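Local atomic coordinates of PDZ domain protein (PDB entry 4L8N), a protein that is of unknown function but carries PDZ domains and a DUF4136 domain and binds magnesium. Residues 334-338 and 432-436; 426-431 and 442-448. One frame throughout, in Å; residues are numbered along the deposited sequence.

Contact 1 of 2, residues 334-338 and 432-436; sequences AGIRP and NIKRG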
loop_
_atom_site.group_PDB
_atom_site.type_symbol
_atom_site.label_atom_id
_atom_site.label_comp_id
_atom_site.label_asym_id
_atom_site.label_seq_id
_atom_site.Cartn_x
_atom_site.Cartn_y
_atom_site.Cartn_z
ATOM N N ALA A 334 45.557 -19.722 28.010
ATOM C CA ALA A 334 46.863 -19.048 28.046
ATOM C C ALA A 334 47.345 -18.841 29.482
ATOM O O ALA A 334 48.523 -18.561 29.689
ATOM C CB ALA A 334 46.785 -17.709 27.327
ATOM N N GLY A 335 46.441 -18.967 30.450
ATOM C CA GLY A 335 46.767 -18.832 31.864
ATOM C C GLY A 335 46.519 -17.483 32.510
ATOM O O GLY A 335 47.008 -17.230 33.615
ATOM N N ILE A 336 45.773 -16.595 31.838
ATOM C CA ILE A 336 45.424 -15.283 32.404
ATOM C C ILE A 336 44.389 -15.542 33.491
ATOM O O ILE A 336 43.529 -16.408 33.308
ATOM C CB ILE A 336 44.917 -14.301 31.299
ATOM C CG1 ILE A 336 45.975 -14.116 30.174
ATOM C CG2 ILE A 336 44.423 -12.953 31.874
ATOM C CD1 ILE A 336 47.295 -13.471 30.594
ATOM N N ARG A 337 44.486 -14.848 34.625
ATOM C CA ARG A 337 43.517 -15.070 35.691
ATOM C C ARG A 337 42.974 -13.727 36.239
ATOM O O ARG A 337 43.671 -12.718 36.109
ATOM C CB ARG A 337 44.141 -15.940 36.829
ATOM C CG ARG A 337 44.456 -17.406 36.439
ATOM C CD ARG A 337 43.239 -18.277 36.060
ATOM N NE ARG A 337 43.640 -19.652 35.736
ATOM C CZ ARG A 337 43.886 -20.111 34.510
ATOM N NH1 ARG A 337 43.727 -19.324 33.450
ATOM N NH2 ARG A 337 44.280 -21.368 34.330
ATOM N N PRO A 338 41.756 -13.690 36.873
ATOM C CA PRO A 338 41.252 -12.418 37.440
ATOM C C PRO A 338 42.235 -11.754 38.398
ATOM O O PRO A 338 43.077 -12.437 38.991
ATOM C CB PRO A 338 39.990 -12.840 38.188
ATOM C CG PRO A 338 39.530 -14.061 37.483
ATOM C CD PRO A 338 40.780 -14.782 37.088
ATOM N N ASN A 432 51.326 -8.703 28.065
ATOM C CA ASN A 432 52.333 -8.517 29.112
ATOM C C ASN A 432 51.614 -8.234 30.405
ATOM O O ASN A 432 51.042 -7.153 30.564
ATOM C CB ASN A 432 53.293 -7.374 28.763
ATOM C CG ASN A 432 54.248 -7.713 27.669
ATOM O OD1 ASN A 432 53.989 -7.472 26.485
ATOM N ND2 ASN A 432 55.372 -8.294 28.047
ATOM N N ILE A 433 51.573 -9.226 31.301
ATOM C CA ILE A 433 50.860 -9.071 32.564
ATOM C C ILE A 433 51.845 -9.048 33.761
ATOM O O ILE A 433 53.039 -9.339 33.608
ATOM C CB ILE A 433 49.728 -10.140 32.738
ATOM C CG1 ILE A 433 50.280 -11.576 32.885
ATOM C CG2 ILE A 433 48.682 -10.048 31.613
ATOM C CD1 ILE A 433 49.732 -12.331 34.025
ATOM N N LYS A 434 51.327 -8.660 34.938
ATOM C CA LYS A 434 52.062 -8.602 36.193
ATOM C C LYS A 434 51.130 -8.977 37.343
ATOM O O LYS A 434 50.192 -8.230 37.639
ATOM C CB LYS A 434 52.678 -7.207 36.410
ATOM N N ARG A 435 51.344 -10.165 37.948
ATOM C CA ARG A 435 50.561 -10.605 39.110
ATOM C C ARG A 435 51.466 -10.520 40.350
ATOM O O ARG A 435 52.353 -11.355 40.548
ATOM C CB ARG A 435 49.892 -11.992 38.939
ATOM C CG ARG A 435 50.717 -13.111 38.308
ATOM C CD ARG A 435 49.956 -14.435 38.306
ATOM N NE ARG A 435 48.847 -14.445 37.348
ATOM C CZ ARG A 435 48.551 -15.454 36.534
ATOM N NH1 ARG A 435 49.274 -16.568 36.555
ATOM N NH2 ARG A 435 47.528 -15.360 35.693
ATOM N N GLY A 436 51.272 -9.453 41.122
ATOM C CA GLY A 436 52.083 -9.144 42.292
ATOM C C GLY A 436 53.334 -8.423 41.839
ATOM O O GLY A 436 53.273 -7.241 41.489
#
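R435 reaches across from strand 429-435 to G335, giving its NH2 to the carbonyl O of G335 at 2.8 Å. The bond is nearly straight (165°) and lies in both the carbonyl plane and the guanidinium plane, so the oxygen sits at the edge of the guanidinium. With CG set between the backbone N and the carbonyl carbon (chi1 43°) and a bend at chi3, the arginine sends its end toward the turn. D340 pairs with R435 NE and also accepts the backbone N of R337, so one carboxylate ties this guanidinium to the turn. R337 N, whose hydrogen bond goes to D340, lies 3.3 Å from R435 NH2, two donors with no bond between them; the shared carboxylate probably eases this approach. G335 leaves helix 330-333 with positive phi in a Schellman motif, closing this short helix in what is probably the C-terminal PDZ domain. R337 runs beside R435 and touches NH2 through its CB at 3.6 Å, but its guanidinium turns back to the helix end: NH1 bonds I336 O at 2.9 Å from above the carbonyl plane and also reaches Y332 O, in a cation-pi contact with Y332. Deeper in, I336 and I433 cross at a slant, CD1 of I336 meeting CG2 of I433 at 3.8 Å.

Contact 2 of 2, residues 426-431 and 442-448; sequences NNACTF and VIIRPTI
F431 and I444 both turn their CG or CG1 anti to the carbonyl carbon (chi1 -79° and -58°), and the isoleucine then extends fully (chi2 179°). The two side chains therefore cross at about a right angle on one face of the sheet, CD1 of I444 lying 3.6 Å from CD1 of F431. C429 and V442 belong to this face too, and C429 SG meets P446 CG at 4.0 Å; F431, C429 and I444 are buried there. Beyond the two strands, the F431 ring packs edge-to-face with Y413 and against I312 and Y314; an alanine here would probably leave I444 CD1 without its aromatic neighbour and open a gap beside Y413. On the other face T430 and I443 run side by side, with I443 CD1 3.4 Å from T430 OG1, while I443 CG2 rests on A428 CB.

The backbones are joined at two hydrogen-bonded pairs, C429 with I444 and F431 with V442, each making bonds in both directions; T430 and I443 form the non-hydrogen-bonded pair between them. On the N-terminal side of C429 the pairing stops. P446, which has no N-H to give, places its CD 3.3 Å from N427 O. R445 folds back along residues 426-428, with A428 N over one face of its guanidinium, and its NH2 stays 3.6 Å from N426 OD1, too far for a hydrogen bond, while N427 OD1 is held by N308. Such alternating pairs mark the antiparallel beta hairpin of strands 429-435 and 438-456, probably part of the C-terminal PDZ domain.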
loop_
_atom_site.group_PDB
_atom_site.type_symbol
_atom_site.label_atom_id
_atom_site.label_comp_id
_atom_site.label_asym_id
_atom_site.label_seq_id
_atom_site.Cartn_x
_atom_site.Cartn_y
_atom_site.Cartn_z
ATOM N N ASN A 426 49.924 -11.926 11.246
ATOM C CA ASN A 426 49.904 -12.597 12.527
ATOM C C ASN A 426 48.840 -12.009 13.441
ATOM O O ASN A 426 49.025 -10.925 14.023
ATOM C CB ASN A 426 51.293 -12.511 13.171
ATOM C CG ASN A 426 51.390 -13.212 14.491
ATOM O OD1 ASN A 426 50.955 -14.364 14.642
ATOM N ND2 ASN A 426 51.955 -12.514 15.473
ATOM N N ASN A 427 47.735 -12.770 13.590
ATOM C CA ASN A 427 46.601 -12.409 14.432
ATOM C C ASN A 427 46.885 -12.699 15.927
ATOM O O ASN A 427 46.131 -12.244 16.772
ATOM C CB ASN A 427 45.330 -13.117 13.955
ATOM C CG ASN A 427 44.043 -12.534 14.507
ATOM O OD1 ASN A 427 43.864 -11.318 14.581
ATOM N ND2 ASN A 427 43.125 -13.392 14.933
ATOM N N ALA A 428 47.993 -13.369 16.258
ATOM C CA ALA A 428 48.362 -13.647 17.650
ATOM C C ALA A 428 48.823 -12.362 18.371
ATOM O O ALA A 428 49.691 -11.637 17.877
ATOM C CB ALA A 428 49.440 -14.707 17.700
ATOM N N CYS A 429 48.207 -12.071 19.526
ATOM C CA CYS A 429 48.448 -10.855 20.311
ATOM C C CYS A 429 49.284 -11.168 21.529
ATOM O O CYS A 429 49.103 -12.210 22.158
ATOM C CB CYS A 429 47.126 -10.194 20.699
ATOM S SG CYS A 429 45.922 -10.074 19.338
ATOM N N THR A 430 50.208 -10.263 21.856
ATOM C CA THR A 430 51.107 -10.399 22.996
ATOM C C THR A 430 50.511 -9.667 24.175
ATOM O O THR A 430 50.230 -8.474 24.087
ATOM C CB THR A 430 52.516 -9.882 22.635
ATOM O OG1 THR A 430 53.066 -10.701 21.601
ATOM C CG2 THR A 430 53.457 -9.865 23.819
ATOM N N PHE A 431 50.319 -10.388 25.275
ATOM C CA PHE A 431 49.802 -9.815 26.512
ATOM C C PHE A 431 50.889 -9.887 27.594
ATOM O O PHE A 431 51.366 -10.977 27.933
ATOM C CB PHE A 431 48.504 -10.510 26.956
ATOM C CG PHE A 431 47.236 -10.086 26.242
ATOM C CD1 PHE A 431 46.885 -10.647 25.014
ATOM C CD2 PHE A 431 46.362 -9.172 26.824
ATOM C CE1 PHE A 431 45.688 -10.294 24.382
ATOM C CE2 PHE A 431 45.164 -8.827 26.191
ATOM C CZ PHE A 431 44.837 -9.391 24.978
ATOM N N VAL A 442 52.458 -13.592 27.645
ATOM C CA VAL A 442 51.784 -14.728 27.039
ATOM C C VAL A 442 51.232 -14.295 25.671
ATOM O O VAL A 442 50.823 -13.146 25.497
ATOM C CB VAL A 442 50.723 -15.374 27.985
ATOM C CG1 VAL A 442 49.407 -14.606 28.009
ATOM C CG2 VAL A 442 50.491 -16.845 27.643
ATOM N N ILE A 443 51.301 -15.198 24.691
ATOM C CA ILE A 443 50.811 -14.923 23.346
ATOM C C ILE A 443 49.443 -15.552 23.239
ATOM O O ILE A 443 49.313 -16.773 23.396
ATOM C CB ILE A 443 51.763 -15.392 22.217
ATOM C CG1 ILE A 443 53.264 -15.152 22.514
ATOM C CG2 ILE A 443 51.329 -14.850 20.883
ATOM C CD1 ILE A 443 53.729 -13.729 22.953
ATOM N N ILE A 444 48.414 -14.719 23.015
ATOM C CA ILE A 444 47.056 -15.216 22.937
ATOM C C ILE A 444 46.607 -15.180 21.503
ATOM O O ILE A 444 46.523 -14.101 20.926
ATOM C CB ILE A 444 46.089 -14.437 23.878
ATOM C CG1 ILE A 444 46.552 -14.517 25.356
ATOM C CG2 ILE A 444 44.659 -14.961 23.716
ATOM C CD1 ILE A 444 45.689 -13.758 26.402
ATOM N N ARG A 445 46.348 -16.347 20.905
ATOM C CA ARG A 445 45.764 -16.348 19.581
ATOM C C ARG A 445 44.262 -16.299 19.803
ATOM O O ARG A 445 43.700 -17.227 20.394
ATOM C CB ARG A 445 46.177 -17.511 18.683
ATOM C CG ARG A 445 45.648 -17.243 17.272
ATOM C CD ARG A 445 46.026 -18.293 16.271
ATOM N NE ARG A 445 47.348 -18.072 15.706
ATOM C CZ ARG A 445 47.594 -17.387 14.602
ATOM N NH1 ARG A 445 46.601 -16.834 13.919
ATOM N NH2 ARG A 445 48.831 -17.259 14.162
ATOM N N PRO A 446 43.595 -15.193 19.433
ATOM C CA PRO A 446 42.168 -15.109 19.700
ATOM C C PRO A 446 41.368 -15.939 18.726
ATOM O O PRO A 446 41.867 -16.380 17.672
ATOM C CB PRO A 446 41.866 -13.609 19.521
ATOM C CG PRO A 446 43.184 -12.933 19.351
ATOM C CD PRO A 446 44.069 -13.967 18.767
ATOM N N THR A 447 40.109 -16.138 19.092
ATOM C CA THR A 447 39.126 -16.781 18.241
ATOM C C THR A 447 38.300 -15.650 17.699
ATOM O O THR A 447 38.201 -14.595 18.324
ATOM C CB THR A 447 38.339 -17.847 18.985
ATOM O OG1 THR A 447 37.821 -17.310 20.206
ATOM C CG2 THR A 447 39.166 -19.099 19.238
ATOM N N ILE A 448 37.752 -15.837 16.524
ATOM C CA ILE A 448 37.011 -14.775 15.884
ATOM C C ILE A 448 35.532 -15.014 16.144
ATOM O O ILE A 448 34.958 -16.055 15.771
ATOM C CB ILE A 448 37.412 -14.655 14.380
ATOM C CG1 ILE A 448 38.894 -14.173 14.267
ATOM C CG2 ILE A 448 36.472 -13.732 13.619
ATOM C CD1 ILE A 448 39.482 -14.049 12.862
#

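Strand 429-435 serves both contacts, with its earlier half paired to strand 438-456 in contact 2 and its later half meeting the turn after helix 330-333 in contact 1. Both are partly buried, their centres about 14 Å apart, and each mixes buried isoleucine with exposed arginine at its margin. Contact 2 buries 572 Å² against 171 Å² and relies on regular backbone bonding, whereas contact 1 depends on one arginine bond and a small apolar touch. The buried parts merge: I336 CD1 lies 3.5 Å from V442 CG1, and A334 CB lies 3.8 Å from I444 CG1, so the helix end and turn pack on the same sheet face that carries F431.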